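Local coordinates for protein 2-pyrone-4,6-dicarboxylic acid hydrolase, putative (Pseudomonas putida, PDB 2FFI) that probably hydrolyses the lactone 2-pyrone-4,6-dicarboxylate, as a putative lactonase of the amidohydrolase family built on a TIM barrel, at residues L177-F182 / L212-Q217; G200-Q205 / V252-A257; V194-S199 / A224-E229. One frame throughout, in Å; residues are numbered along the deposited sequence.

Contact 1: residues L177-F182 / L212-Q217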
ATOM      1  N   LEU A 177      20.206  -1.313  -8.656  1.00 30.64           N
ATOM      2  CA  LEU A 177      19.724  -2.230  -7.639  1.00 30.74           C
ATOM      3  C   LEU A 177      20.646  -2.266  -6.430  1.00 30.69           C
ATOM      4  O   LEU A 177      20.254  -2.726  -5.368  1.00 31.20           O
ATOM      5  CB  LEU A 177      19.589  -3.642  -8.223  1.00 29.76           C
ATOM      6  CG  LEU A 177      18.706  -3.794  -9.464  1.00 29.77           C
ATOM      7  CD1 LEU A 177      18.690  -5.244  -9.905  1.00 29.49           C
ATOM      8  CD2 LEU A 177      17.301  -3.321  -9.159  1.00 28.91           C
ATOM      9  N   GLY A 178      21.870  -1.782  -6.596  1.00 30.93           N
ATOM     10  CA  GLY A 178      22.820  -1.771  -5.502  1.00 29.88           C
ATOM     11  C   GLY A 178      22.691  -0.518  -4.668  1.00 31.06           C
ATOM     12  O   GLY A 178      23.561  -0.225  -3.852  1.00 31.06           O
ATOM     13  N   GLN A 179      21.610   0.228  -4.885  1.00 31.31           N
ATOM     14  CA  GLN A 179      21.348   1.450  -4.133  1.00 32.59           C
ATOM     15  C   GLN A 179      21.617   1.220  -2.662  1.00 34.82           C
ATOM     16  O   GLN A 179      21.600   0.083  -2.189  1.00 36.07           O
ATOM     17  CB  GLN A 179      19.891   1.866  -4.274  1.00 32.38           C
ATOM     18  CG  GLN A 179      19.546   2.590  -5.532  1.00 31.71           C
ATOM     19  CD  GLN A 179      18.069   2.832  -5.637  1.00 32.11           C
ATOM     20  OE1 GLN A 179      17.453   3.397  -4.737  1.00 31.51           O
ATOM     21  NE2 GLN A 179      17.482   2.398  -6.737  1.00 34.39           N
ATOM     22  N   PRO A 180      21.838   2.305  -1.911  1.00 35.79           N
ATOM     23  CA  PRO A 180      22.110   2.212  -0.479  1.00 36.24           C
ATOM     24  C   PRO A 180      21.021   1.503   0.324  1.00 35.88           C
ATOM     25  O   PRO A 180      21.309   0.864   1.335  1.00 37.67           O
ATOM     26  CB  PRO A 180      22.285   3.670  -0.075  1.00 36.44           C
ATOM     27  CG  PRO A 180      21.376   4.383  -1.018  1.00 37.46           C
ATOM     28  CD  PRO A 180      21.723   3.714  -2.323  1.00 36.41           C
ATOM     29  N   GLY A 181      19.770   1.606  -0.105  1.00 34.53           N
ATOM     30  CA  GLY A 181      18.719   0.939   0.648  1.00 34.24           C
ATOM     31  C   GLY A 181      18.145  -0.310  -0.012  1.00 33.99           C
ATOM     32  O   GLY A 181      17.761  -1.279   0.650  1.00 31.76           O
ATOM     33  N   PHE A 182      18.086  -0.289  -1.335  1.00 33.76           N
ATOM     34  CA  PHE A 182      17.538  -1.406  -2.073  1.00 33.35           C
ATOM     35  C   PHE A 182      18.399  -2.648  -1.988  1.00 33.37           C
ATOM     36  O   PHE A 182      17.899  -3.767  -2.077  1.00 32.37           O
ATOM     37  CB  PHE A 182      17.354  -1.034  -3.529  1.00 32.68           C
ATOM     38  CG  PHE A 182      16.338  -1.870  -4.218  1.00 32.14           C
ATOM     39  CD1 PHE A 182      14.989  -1.651  -3.996  1.00 31.56           C
ATOM     40  CD2 PHE A 182      16.722  -2.875  -5.089  1.00 32.49           C
ATOM     41  CE1 PHE A 182      14.036  -2.416  -4.637  1.00 31.39           C
ATOM     42  CE2 PHE A 182      15.775  -3.649  -5.736  1.00 32.05           C
ATOM     43  CZ  PHE A 182      14.427  -3.417  -5.510  1.00 31.88           C
ATOM     44  N   LEU A 212      10.357   2.699 -15.489  1.00 28.36           N
ATOM     45  CA  LEU A 212       9.820   1.489 -16.074  1.00 26.90           C
ATOM     46  C   LEU A 212      10.928   0.468 -16.281  1.00 25.83           C
ATOM     47  O   LEU A 212      10.719  -0.722 -16.078  1.00 26.86           O
ATOM     48  CB  LEU A 212       9.112   1.834 -17.391  1.00 26.99           C
ATOM     49  CG  LEU A 212       8.124   0.852 -18.032  1.00 26.68           C
ATOM     50  CD1 LEU A 212       8.902  -0.253 -18.725  1.00 28.33           C
ATOM     51  CD2 LEU A 212       7.172   0.293 -16.995  1.00 25.30           C
ATOM     52  N   ALA A 213      12.112   0.918 -16.674  1.00 24.24           N
ATOM     53  CA  ALA A 213      13.216  -0.019 -16.876  1.00 23.04           C
ATOM     54  C   ALA A 213      13.660  -0.576 -15.525  1.00 23.80           C
ATOM     55  O   ALA A 213      13.989  -1.750 -15.402  1.00 24.19           O
ATOM     56  CB  ALA A 213      14.390   0.675 -17.562  1.00 21.96           C
ATOM     57  N   PHE A 214      13.661   0.280 -14.507  1.00 24.02           N
ATOM     58  CA  PHE A 214      14.072  -0.118 -13.173  1.00 23.72           C
ATOM     59  C   PHE A 214      12.991  -0.933 -12.479  1.00 22.40           C
ATOM     60  O   PHE A 214      13.284  -1.821 -11.706  1.00 21.68           O
ATOM     61  CB  PHE A 214      14.439   1.118 -12.345  1.00 23.15           C
ATOM     62  CG  PHE A 214      14.769   0.807 -10.921  1.00 22.81           C
ATOM     63  CD1 PHE A 214      13.762   0.698  -9.967  1.00 23.69           C
ATOM     64  CD2 PHE A 214      16.085   0.585 -10.535  1.00 23.30           C
ATOM     65  CE1 PHE A 214      14.064   0.375  -8.643  1.00 24.22           C
ATOM     66  CE2 PHE A 214      16.401   0.262  -9.215  1.00 23.43           C
ATOM     67  CZ  PHE A 214      15.388   0.155  -8.264  1.00 23.45           C
ATOM     68  N   ALA A 215      11.738  -0.612 -12.753  1.00 22.76           N
ATOM     69  CA  ALA A 215      10.639  -1.351 -12.165  1.00 24.44           C
ATOM     70  C   ALA A 215      10.740  -2.797 -12.646  1.00 24.89           C
ATOM     71  O   ALA A 215      10.413  -3.737 -11.921  1.00 24.87           O
ATOM     72  CB  ALA A 215       9.309  -0.745 -12.592  1.00 23.99           C
ATOM     73  N   ARG A 216      11.215  -2.965 -13.873  1.00 26.94           N
ATOM     74  CA  ARG A 216      11.373  -4.283 -14.481  1.00 28.95           C
ATOM     75  C   ARG A 216      12.451  -5.096 -13.782  1.00 27.68           C
ATOM     76  O   ARG A 216      12.254  -6.260 -13.450  1.00 27.11           O
ATOM     77  CB  ARG A 216      11.721  -4.124 -15.967  1.00 32.21           C
ATOM     78  CG  ARG A 216      11.952  -5.430 -16.705  1.00 36.08           C
ATOM     79  CD  ARG A 216      10.743  -6.338 -16.573  1.00 41.01           C
ATOM     80  NE  ARG A 216      10.824  -7.494 -17.461  1.00 44.44           N
ATOM     81  CZ  ARG A 216      10.829  -7.412 -18.787  1.00 45.86           C
ATOM     82  NH1 ARG A 216      10.902  -8.516 -19.517  1.00 46.94           N
ATOM     83  NH2 ARG A 216      10.752  -6.227 -19.383  1.00 46.03           N
ATOM     84  N   GLN A 217      13.597  -4.471 -13.572  1.00 27.75           N
ATOM     85  CA  GLN A 217      14.713  -5.122 -12.907  1.00 27.53           C
ATOM     86  C   GLN A 217      14.358  -5.404 -11.447  1.00 25.96           C
ATOM     87  O   GLN A 217      14.588  -6.499 -10.938  1.00 25.21           O
ATOM     88  CB  GLN A 217      15.943  -4.213 -12.974  1.00 29.71           C
ATOM     89  CG  GLN A 217      16.378  -3.858 -14.385  1.00 31.47           C
ATOM     90  CD  GLN A 217      16.972  -5.045 -15.123  1.00 33.22           C
ATOM     91  OE1 GLN A 217      17.266  -4.966 -16.319  1.00 31.58           O
ATOM     92  NE2 GLN A 217      17.161  -6.156 -14.408  1.00 34.59           N
TER

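Contact 2: residues G200-Q205 / V252-A257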
ATOM      1  N   GLY A 200       2.875   2.361  -8.324  1.00 11.93           N
ATOM      2  CA  GLY A 200       3.330   3.722  -8.523  1.00 12.80           C
ATOM      3  C   GLY A 200       4.757   3.811  -8.986  1.00 12.49           C
ATOM      4  O   GLY A 200       5.580   4.434  -8.325  1.00 11.91           O
ATOM      5  N   ILE A 201       5.073   3.205 -10.122  1.00 13.47           N
ATOM      6  CA  ILE A 201       6.454   3.296 -10.566  1.00 14.30           C
ATOM      7  C   ILE A 201       6.737   4.760 -10.910  1.00 13.99           C
ATOM      8  O   ILE A 201       7.880   5.197 -10.858  1.00 13.86           O
ATOM      9  CB  ILE A 201       6.766   2.405 -11.803  1.00 12.84           C
ATOM     10  CG1 ILE A 201       6.284   3.101 -13.070  1.00 14.99           C
ATOM     11  CG2 ILE A 201       6.133   1.043 -11.638  1.00 10.34           C
ATOM     12  CD1 ILE A 201       7.060   2.671 -14.301  1.00 15.52           C
ATOM     13  N   TYR A 202       5.695   5.517 -11.239  1.00 14.76           N
ATOM     14  CA  TYR A 202       5.882   6.922 -11.592  1.00 15.55           C
ATOM     15  C   TYR A 202       6.375   7.771 -10.424  1.00 17.28           C
ATOM     16  O   TYR A 202       6.421   9.001 -10.517  1.00 19.18           O
ATOM     17  CB  TYR A 202       4.591   7.521 -12.125  1.00 13.73           C
ATOM     18  CG  TYR A 202       3.415   7.296 -11.225  1.00 14.39           C
ATOM     19  CD1 TYR A 202       2.558   6.216 -11.430  1.00 13.76           C
ATOM     20  CD2 TYR A 202       3.145   8.171 -10.173  1.00 14.88           C
ATOM     21  CE1 TYR A 202       1.457   6.011 -10.615  1.00 15.62           C
ATOM     22  CE2 TYR A 202       2.046   7.976  -9.346  1.00 16.25           C
ATOM     23  CZ  TYR A 202       1.200   6.894  -9.574  1.00 16.41           C
ATOM     24  OH  TYR A 202       0.093   6.692  -8.777  1.00 16.93           O
ATOM     25  N   ARG A 203       6.756   7.116  -9.331  1.00 17.15           N
ATOM     26  CA  ARG A 203       7.255   7.811  -8.146  1.00 15.99           C
ATOM     27  C   ARG A 203       8.757   7.615  -7.951  1.00 17.04           C
ATOM     28  O   ARG A 203       9.360   8.211  -7.063  1.00 17.49           O
ATOM     29  CB  ARG A 203       6.511   7.312  -6.906  1.00 13.22           C
ATOM     30  CG  ARG A 203       5.079   7.779  -6.837  1.00 13.45           C
ATOM     31  CD  ARG A 203       4.400   7.309  -5.567  1.00 10.29           C
ATOM     32  NE  ARG A 203       2.974   7.624  -5.557  1.00  9.81           N
ATOM     33  CZ  ARG A 203       2.471   8.840  -5.363  1.00 11.01           C
ATOM     34  NH1 ARG A 203       1.155   9.019  -5.366  1.00 10.21           N
ATOM     35  NH2 ARG A 203       3.276   9.877  -5.163  1.00 10.00           N
ATOM     36  N   LEU A 204       9.359   6.785  -8.794  1.00 17.59           N
ATOM     37  CA  LEU A 204      10.779   6.498  -8.690  1.00 19.01           C
ATOM     38  C   LEU A 204      11.754   7.619  -9.043  1.00 20.14           C
ATOM     39  O   LEU A 204      12.897   7.343  -9.407  1.00 19.50           O
ATOM     40  CB  LEU A 204      11.104   5.242  -9.504  1.00 18.49           C
ATOM     41  CG  LEU A 204      10.726   3.898  -8.848  1.00 21.07           C
ATOM     42  CD1 LEU A 204       9.973   4.134  -7.527  1.00 19.86           C
ATOM     43  CD2 LEU A 204       9.885   3.053  -9.810  1.00 19.07           C
ATOM     44  N   GLN A 205      11.313   8.872  -8.922  1.00 21.85           N
ATOM     45  CA  GLN A 205      12.167  10.035  -9.197  1.00 24.29           C
ATOM     46  C   GLN A 205      12.840  10.024 -10.554  1.00 24.97           C
ATOM     47  O   GLN A 205      13.886  10.644 -10.737  1.00 24.34           O
ATOM     48  CB  GLN A 205      13.271  10.166  -8.144  1.00 24.15           C
ATOM     49  CG  GLN A 205      13.017  11.219  -7.101  1.00 26.39           C
ATOM     50  CD  GLN A 205      11.748  10.949  -6.339  1.00 28.89           C
ATOM     51  OE1 GLN A 205      10.667  11.451  -6.685  1.00 29.10           O
ATOM     52  NE2 GLN A 205      11.863  10.135  -5.291  1.00 30.44           N
ATOM     53  N   VAL A 252      -2.254   0.523 -15.299  1.00 13.30           N
ATOM     54  CA  VAL A 252      -2.381  -0.889 -15.712  1.00 13.15           C
ATOM     55  C   VAL A 252      -1.445  -1.164 -16.905  1.00 13.95           C
ATOM     56  O   VAL A 252      -0.756  -2.181 -16.969  1.00 11.36           O
ATOM     57  CB  VAL A 252      -3.851  -1.213 -16.118  1.00 12.17           C
ATOM     58  CG1 VAL A 252      -3.985  -2.674 -16.488  1.00 11.21           C
ATOM     59  CG2 VAL A 252      -4.791  -0.855 -14.982  1.00 12.45           C
ATOM     60  N   GLU A 253      -1.440  -0.225 -17.845  1.00 15.98           N
ATOM     61  CA  GLU A 253      -0.597  -0.285 -19.032  1.00 18.12           C
ATOM     62  C   GLU A 253       0.875  -0.437 -18.652  1.00 18.71           C
ATOM     63  O   GLU A 253       1.638  -1.081 -19.370  1.00 18.13           O
ATOM     64  CB  GLU A 253      -0.791   0.984 -19.850  1.00 19.99           C
ATOM     65  CG  GLU A 253      -2.145   1.061 -20.562  1.00 23.18           C
ATOM     66  CD  GLU A 253      -2.317   2.337 -21.375  1.00 24.80           C
ATOM     67  OE1 GLU A 253      -1.287   2.952 -21.751  1.00 25.08           O
ATOM     68  OE2 GLU A 253      -3.484   2.717 -21.647  1.00 25.00           O
ATOM     69  N   GLN A 254       1.273   0.169 -17.533  1.00 19.70           N
ATOM     70  CA  GLN A 254       2.648   0.051 -17.057  1.00 20.31           C
ATOM     71  C   GLN A 254       2.819  -1.328 -16.445  1.00 21.86           C
ATOM     72  O   GLN A 254       3.922  -1.874 -16.405  1.00 22.13           O
ATOM     73  CB  GLN A 254       2.959   1.072 -15.971  1.00 20.36           C
ATOM     74  CG  GLN A 254       3.159   2.496 -16.402  1.00 18.74           C
ATOM     75  CD  GLN A 254       3.390   3.396 -15.201  1.00 18.93           C
ATOM     76  OE1 GLN A 254       2.555   3.456 -14.299  1.00 15.88           O
ATOM     77  NE2 GLN A 254       4.531   4.092 -15.176  1.00 20.03           N
ATOM     78  N   PHE A 255       1.735  -1.882 -15.921  1.00 23.35           N
ATOM     79  CA  PHE A 255       1.824  -3.208 -15.332  1.00 24.50           C
ATOM     80  C   PHE A 255       2.037  -4.183 -16.474  1.00 25.05           C
ATOM     81  O   PHE A 255       2.973  -4.982 -16.453  1.00 26.07           O
ATOM     82  CB  PHE A 255       0.547  -3.534 -14.561  1.00 25.05           C
ATOM     83  CG  PHE A 255       0.380  -4.982 -14.261  1.00 26.44           C
ATOM     84  CD1 PHE A 255      -0.471  -5.766 -15.036  1.00 27.24           C
ATOM     85  CD2 PHE A 255       1.084  -5.569 -13.225  1.00 26.19           C
ATOM     86  CE1 PHE A 255      -0.615  -7.115 -14.789  1.00 28.02           C
ATOM     87  CE2 PHE A 255       0.946  -6.918 -12.968  1.00 27.95           C
ATOM     88  CZ  PHE A 255       0.094  -7.694 -13.753  1.00 29.20           C
ATOM     89  N   GLU A 256       1.180  -4.084 -17.484  1.00 25.28           N
ATOM     90  CA  GLU A 256       1.267  -4.942 -18.657  1.00 25.50           C
ATOM     91  C   GLU A 256       2.669  -4.827 -19.260  1.00 25.39           C
ATOM     92  O   GLU A 256       3.207  -5.790 -19.792  1.00 25.99           O
ATOM     93  CB  GLU A 256       0.237  -4.495 -19.683  1.00 26.13           C
ATOM     94  CG  GLU A 256      -1.138  -4.234 -19.097  1.00 28.09           C
ATOM     95  CD  GLU A 256      -2.079  -5.406 -19.266  1.00 29.46           C
ATOM     96  OE1 GLU A 256      -1.882  -6.446 -18.593  1.00 29.28           O
ATOM     97  OE2 GLU A 256      -3.018  -5.280 -20.088  1.00 28.82           O
ATOM     98  N   ALA A 257       3.260  -3.644 -19.155  1.00 24.78           N
ATOM     99  CA  ALA A 257       4.588  -3.415 -19.711  1.00 25.93           C
ATOM    100  C   ALA A 257       5.699  -4.187 -19.009  1.00 26.69           C
ATOM    101  O   ALA A 257       6.672  -4.582 -19.652  1.00 28.26           O
ATOM    102  CB  ALA A 257       4.914  -1.918 -19.705  1.00 25.72           C
TER
HETATM  103  O   HOH W   1       2.567   1.746 -11.450  1.00  1.00           O

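Contact 3: residues V194-S199 / A224-E229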
ATOM      1  N   VAL A 194       7.576 -10.426   5.385  1.00 21.64           N
ATOM      2  CA  VAL A 194       7.743  -9.158   4.687  1.00 21.00           C
ATOM      3  C   VAL A 194       7.167  -9.137   3.267  1.00 21.96           C
ATOM      4  O   VAL A 194       7.521  -9.950   2.403  1.00 20.74           O
ATOM      5  CB  VAL A 194       9.229  -8.723   4.665  1.00 19.72           C
ATOM      6  CG1 VAL A 194      10.108  -9.894   4.298  1.00 18.17           C
ATOM      7  CG2 VAL A 194       9.422  -7.557   3.694  1.00 18.33           C
ATOM      8  N   TRP A 195       6.255  -8.191   3.057  1.00 22.21           N
ATOM      9  CA  TRP A 195       5.584  -8.005   1.779  1.00 20.54           C
ATOM     10  C   TRP A 195       6.072  -6.725   1.150  1.00 20.37           C
ATOM     11  O   TRP A 195       6.412  -5.754   1.831  1.00 20.38           O
ATOM     12  CB  TRP A 195       4.074  -7.895   1.973  1.00 21.38           C
ATOM     13  CG  TRP A 195       3.387  -9.196   2.079  1.00 23.79           C
ATOM     14  CD1 TRP A 195       2.758  -9.878   1.080  1.00 24.49           C
ATOM     15  CD2 TRP A 195       3.290 -10.008   3.243  1.00 25.19           C
ATOM     16  NE1 TRP A 195       2.274 -11.078   1.549  1.00 25.01           N
ATOM     17  CE2 TRP A 195       2.591 -11.184   2.874  1.00 26.07           C
ATOM     18  CE3 TRP A 195       3.735  -9.866   4.560  1.00 26.07           C
ATOM     19  CZ2 TRP A 195       2.320 -12.200   3.778  1.00 28.83           C
ATOM     20  CZ3 TRP A 195       3.469 -10.880   5.461  1.00 29.12           C
ATOM     21  CH2 TRP A 195       2.769 -12.037   5.067  1.00 30.52           C
ATOM     22  N   VAL A 196       6.093  -6.727  -0.171  1.00 18.13           N
ATOM     23  CA  VAL A 196       6.516  -5.564  -0.900  1.00 17.05           C
ATOM     24  C   VAL A 196       5.514  -5.297  -2.015  1.00 16.47           C
ATOM     25  O   VAL A 196       5.154  -6.197  -2.781  1.00 15.71           O
ATOM     26  CB  VAL A 196       7.916  -5.775  -1.481  1.00 17.39           C
ATOM     27  CG1 VAL A 196       7.960  -7.094  -2.213  1.00 19.12           C
ATOM     28  CG2 VAL A 196       8.270  -4.620  -2.409  1.00 15.36           C
ATOM     29  N   LYS A 197       5.052  -4.053  -2.083  1.00 14.80           N
ATOM     30  CA  LYS A 197       4.089  -3.646  -3.095  1.00 13.71           C
ATOM     31  C   LYS A 197       4.758  -3.064  -4.329  1.00 13.87           C
ATOM     32  O   LYS A 197       5.623  -2.190  -4.238  1.00 13.61           O
ATOM     33  CB  LYS A 197       3.101  -2.618  -2.530  1.00 10.96           C
ATOM     34  CG  LYS A 197       1.861  -3.230  -1.926  1.00  9.27           C
ATOM     35  CD  LYS A 197       0.716  -2.231  -1.770  1.00  8.49           C
ATOM     36  CE  LYS A 197       0.659  -1.637  -0.370  1.00  8.77           C
ATOM     37  NZ  LYS A 197      -0.713  -1.194   0.020  1.00  8.82           N
ATOM     38  N   VAL A 198       4.359  -3.583  -5.484  1.00 14.23           N
ATOM     39  CA  VAL A 198       4.867  -3.112  -6.762  1.00 13.12           C
ATOM     40  C   VAL A 198       3.770  -2.187  -7.311  1.00 11.90           C
ATOM     41  O   VAL A 198       2.786  -2.623  -7.902  1.00 12.26           O
ATOM     42  CB  VAL A 198       5.163  -4.309  -7.711  1.00 13.35           C
ATOM     43  CG1 VAL A 198       4.265  -5.481  -7.385  1.00 12.65           C
ATOM     44  CG2 VAL A 198       4.981  -3.884  -9.165  1.00 15.28           C
ATOM     45  N   SER A 199       3.945  -0.896  -7.068  1.00 11.73           N
ATOM     46  CA  SER A 199       2.979   0.112  -7.474  1.00 11.62           C
ATOM     47  C   SER A 199       3.588   1.504  -7.608  1.00 10.84           C
ATOM     48  O   SER A 199       4.657   1.799  -7.069  1.00  9.87           O
ATOM     49  CB  SER A 199       1.817   0.166  -6.464  1.00 12.92           C
ATOM     50  OG  SER A 199       2.259   0.464  -5.143  1.00  8.62           O
ATOM     51  N   ALA A 224      12.767 -12.711  -6.655  1.00 33.50           N
ATOM     52  CA  ALA A 224      13.806 -13.728  -6.512  1.00 33.70           C
ATOM     53  C   ALA A 224      14.211 -13.919  -5.048  1.00 33.44           C
ATOM     54  O   ALA A 224      14.686 -14.988  -4.671  1.00 34.11           O
ATOM     55  CB  ALA A 224      15.029 -13.349  -7.345  1.00 32.77           C
ATOM     56  N   HIS A 225      14.009 -12.885  -4.232  1.00 33.34           N
ATOM     57  CA  HIS A 225      14.365 -12.925  -2.821  1.00 32.39           C
ATOM     58  C   HIS A 225      13.162 -13.085  -1.901  1.00 31.47           C
ATOM     59  O   HIS A 225      13.261 -13.673  -0.830  1.00 30.02           O
ATOM     60  CB  HIS A 225      15.126 -11.658  -2.430  1.00 32.94           C
ATOM     61  CG  HIS A 225      15.641 -11.685  -1.025  1.00 34.98           C
ATOM     62  ND1 HIS A 225      15.749 -10.552  -0.246  1.00 35.43           N
ATOM     63  CD2 HIS A 225      16.057 -12.713  -0.244  1.00 35.36           C
ATOM     64  CE1 HIS A 225      16.202 -10.880   0.950  1.00 35.96           C
ATOM     65  NE2 HIS A 225      16.397 -12.189   0.978  1.00 34.37           N
ATOM     66  N   TYR A 226      12.021 -12.551  -2.310  1.00 31.46           N
ATOM     67  CA  TYR A 226      10.826 -12.659  -1.487  1.00 32.07           C
ATOM     68  C   TYR A 226       9.835 -13.685  -2.010  1.00 32.19           C
ATOM     69  O   TYR A 226       9.207 -14.401  -1.224  1.00 33.13           O
ATOM     70  CB  TYR A 226      10.150 -11.295  -1.367  1.00 31.71           C
ATOM     71  CG  TYR A 226      10.913 -10.354  -0.482  1.00 30.34           C
ATOM     72  CD1 TYR A 226      11.103 -10.646   0.860  1.00 29.79           C
ATOM     73  CD2 TYR A 226      11.448  -9.178  -0.986  1.00 30.51           C
ATOM     74  CE1 TYR A 226      11.805  -9.785   1.689  1.00 30.78           C
ATOM     75  CE2 TYR A 226      12.156  -8.304  -0.171  1.00 30.89           C
ATOM     76  CZ  TYR A 226      12.328  -8.611   1.170  1.00 31.76           C
ATOM     77  OH  TYR A 226      12.981  -7.730   1.995  1.00 31.41           O
ATOM     78  N   GLY A 227       9.700 -13.748  -3.335  1.00 30.72           N
ATOM     79  CA  GLY A 227       8.784 -14.689  -3.953  1.00 29.25           C
ATOM     80  C   GLY A 227       7.497 -14.028  -4.405  1.00 29.09           C
ATOM     81  O   GLY A 227       7.121 -12.979  -3.887  1.00 28.26           O
ATOM     82  N   ALA A 228       6.823 -14.647  -5.371  1.00 29.62           N
ATOM     83  CA  ALA A 228       5.564 -14.134  -5.912  1.00 29.73           C
ATOM     84  C   ALA A 228       4.474 -14.004  -4.849  1.00 30.32           C
ATOM     85  O   ALA A 228       3.625 -13.108  -4.923  1.00 29.71           O
ATOM     86  CB  ALA A 228       5.082 -15.044  -7.031  1.00 29.92           C
ATOM     87  N   GLU A 229       4.494 -14.905  -3.866  1.00 31.16           N
ATOM     88  CA  GLU A 229       3.505 -14.891  -2.786  1.00 31.50           C
ATOM     89  C   GLU A 229       3.734 -13.727  -1.820  1.00 29.19           C
ATOM     90  O   GLU A 229       3.091 -13.637  -0.776  1.00 29.22           O
ATOM     91  CB  GLU A 229       3.532 -16.223  -2.015  1.00 33.90           C
ATOM     92  CG  GLU A 229       2.316 -16.417  -1.090  1.00 39.99           C
ATOM     93  CD  GLU A 229       2.274 -17.768  -0.368  1.00 43.22           C
ATOM     94  OE1 GLU A 229       2.374 -18.818  -1.052  1.00 45.87           O
ATOM     95  OE2 GLU A 229       2.117 -17.775   0.881  1.00 43.08           O
TER

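Contact 1: residues L177-F182 / L212-Q217
An aromatic packing contact on the outer side of the barrel sets Phe214 of helix 208-225 among Leu177 and Gln179 of the loop after strand 163-165 and Phe182 at the start of helix 182-185. The two phenylalanines make a T-shaped pair: the edge of Phe214 points at the face of Phe182, with centroids 5.7 Å apart and planes at 62°. The leading atom is Phe214 CZ, 4.6 Å from Phe182 CE2. Leu177 adds a methyl group at the same end of the ring, its CD2 lying 3.7 Å from Phe214 CE2, and the same CD2 also reaches Gln217 CB at 4.1 Å. Phe214 reaches this far because CG stands anti to the backbone N (chi1 175°), which carries the ring away from the helix. Gln179 meets it from the opposite direction, NE2 3.4 Å from Phe214 CZ and the amide plane tilted 39° from the ring. Both ends of that amide are engaged in their own loop, OE1 with Asp172 N and NE2 with Gly176 O. Replacing Phe214 by an alanine would probably leave a gap between loop and helix, with the Phe182 face deprived of its aromatic edge. No hydrogen bond crosses the interface; the loop is held to the helix by apolar and ring contacts, and the amide that touches the ring spends its hydrogen bonds within the loop.

Contact 2: residues G200-Q205 / V252-A257
Water 1 is held from both segments: it accepts the backbone N of Ile201 at 3.2 Å and donates a weak bond to Gln254 OE1 at 3.3 Å. It is the polar link across this contact, since no direct hydrogen bond joins the two segments. Gln254 reaches it from helix 248-258 with an extended chain, CG anti to the carbonyl carbon (chi1 -75°), which brings the amide up against the loop. There the amide meets two unlike neighbours. Ile201 comes at it from the opposite direction, with CG1 3.6 Å and CD1 3.8 Å from Gln254 CD; NE2 is modelled closer still to both carbons, and those separations are doubtful at this resolution. Tyr202 is approached at its edge, Gln254 OE1 lying near the ring plane 4.0 Å from CD1, with ring and amide planes 15° apart and so nearly coplanar. The loop 200-205, with a short 3-10 segment at 201-203, follows strand 194-199 at the C-terminal ends of the strands, where a TIM barrel normally has its active site. Ile201 also packs on Asn211, Leu212 and Ala215 of helix 208-225, placing it between two helices. Gly200 CA sits 3.6 Å above one face of the Tyr202 ring, offset toward the rim. Tyr202 CE2 in turn lies 3.8 Å off the plane of the Arg203 guanidinium, toward its rim, while Arg203 NE makes a salt bridge with Asp236 OD1 and Arg203 NH1 a hydrogen bond with Thr240 O.

Contact 3: residues V194-S199 / A224-E229
The Tyr226 ring meets the methyls of Val194 and Val196 obliquely, two alternate residues on one side of the strand. Val194 crosses the tyrosine at about a right angle: CG2 reaches Tyr226 CE1 at 3.8 Å and Tyr226 OH at 3.9 Å. Its other methyl, CG1, is modelled against the same CE1 corner, too close to be trusted. With CG2 anti to the backbone N, Val194 has one methyl for the hydroxyl end of the ring. Val196 is more distant, its CG1 4.2 Å from Tyr226 CD2. A second, smaller approach lies beyond: Trp195, whose CB starts off away from the partner segment, turns its indole back until NE1 is 3.6 Å from Glu229 O. In the next shell, His225 flanks the tyrosine: its ND1 lies 4.1 Å above one ring face, offset toward the rim, and is itself hydrogen-bonded to Leu185 O. Gly227 then takes the chain out of helical geometry with a phi of 102°, where a side chain would collide with the preceding carbonyl O. The contact thus belongs to the beta-alpha-beta crossover from strand 194-199 through helix 208-225 to the parallel strand 231-234. Tyr226 also touches Leu231 of that strand, Val194 packs on Ile165 of strand 163-165 on the other flank, and Trp195 extends to Thr272 and Leu276 of helix 262-276.

Helix 208-225 ties the set together: contact 1 uses its middle and contact 3 the turn that follows its end, with centres 14 Å apart and no touch between them. Contacts 1 and 2 do meet, centres 13 Å apart. Leu212 CA lies 3.5 Å from Ile201 CD1, and Leu212 CD2 4.0 Å from Gln254 O, so the helix packs beside loop 200-205 and helix 248-258. Contact 3 runs into contact 2 along the chain. There Lys197 forms a salt bridge with Glu141, Ser199 a hydrogen bond with His167, and Arg203 a long, weak ion pair with a phosphate, probably from the crystallisation liquor, where this fold usually has its active site.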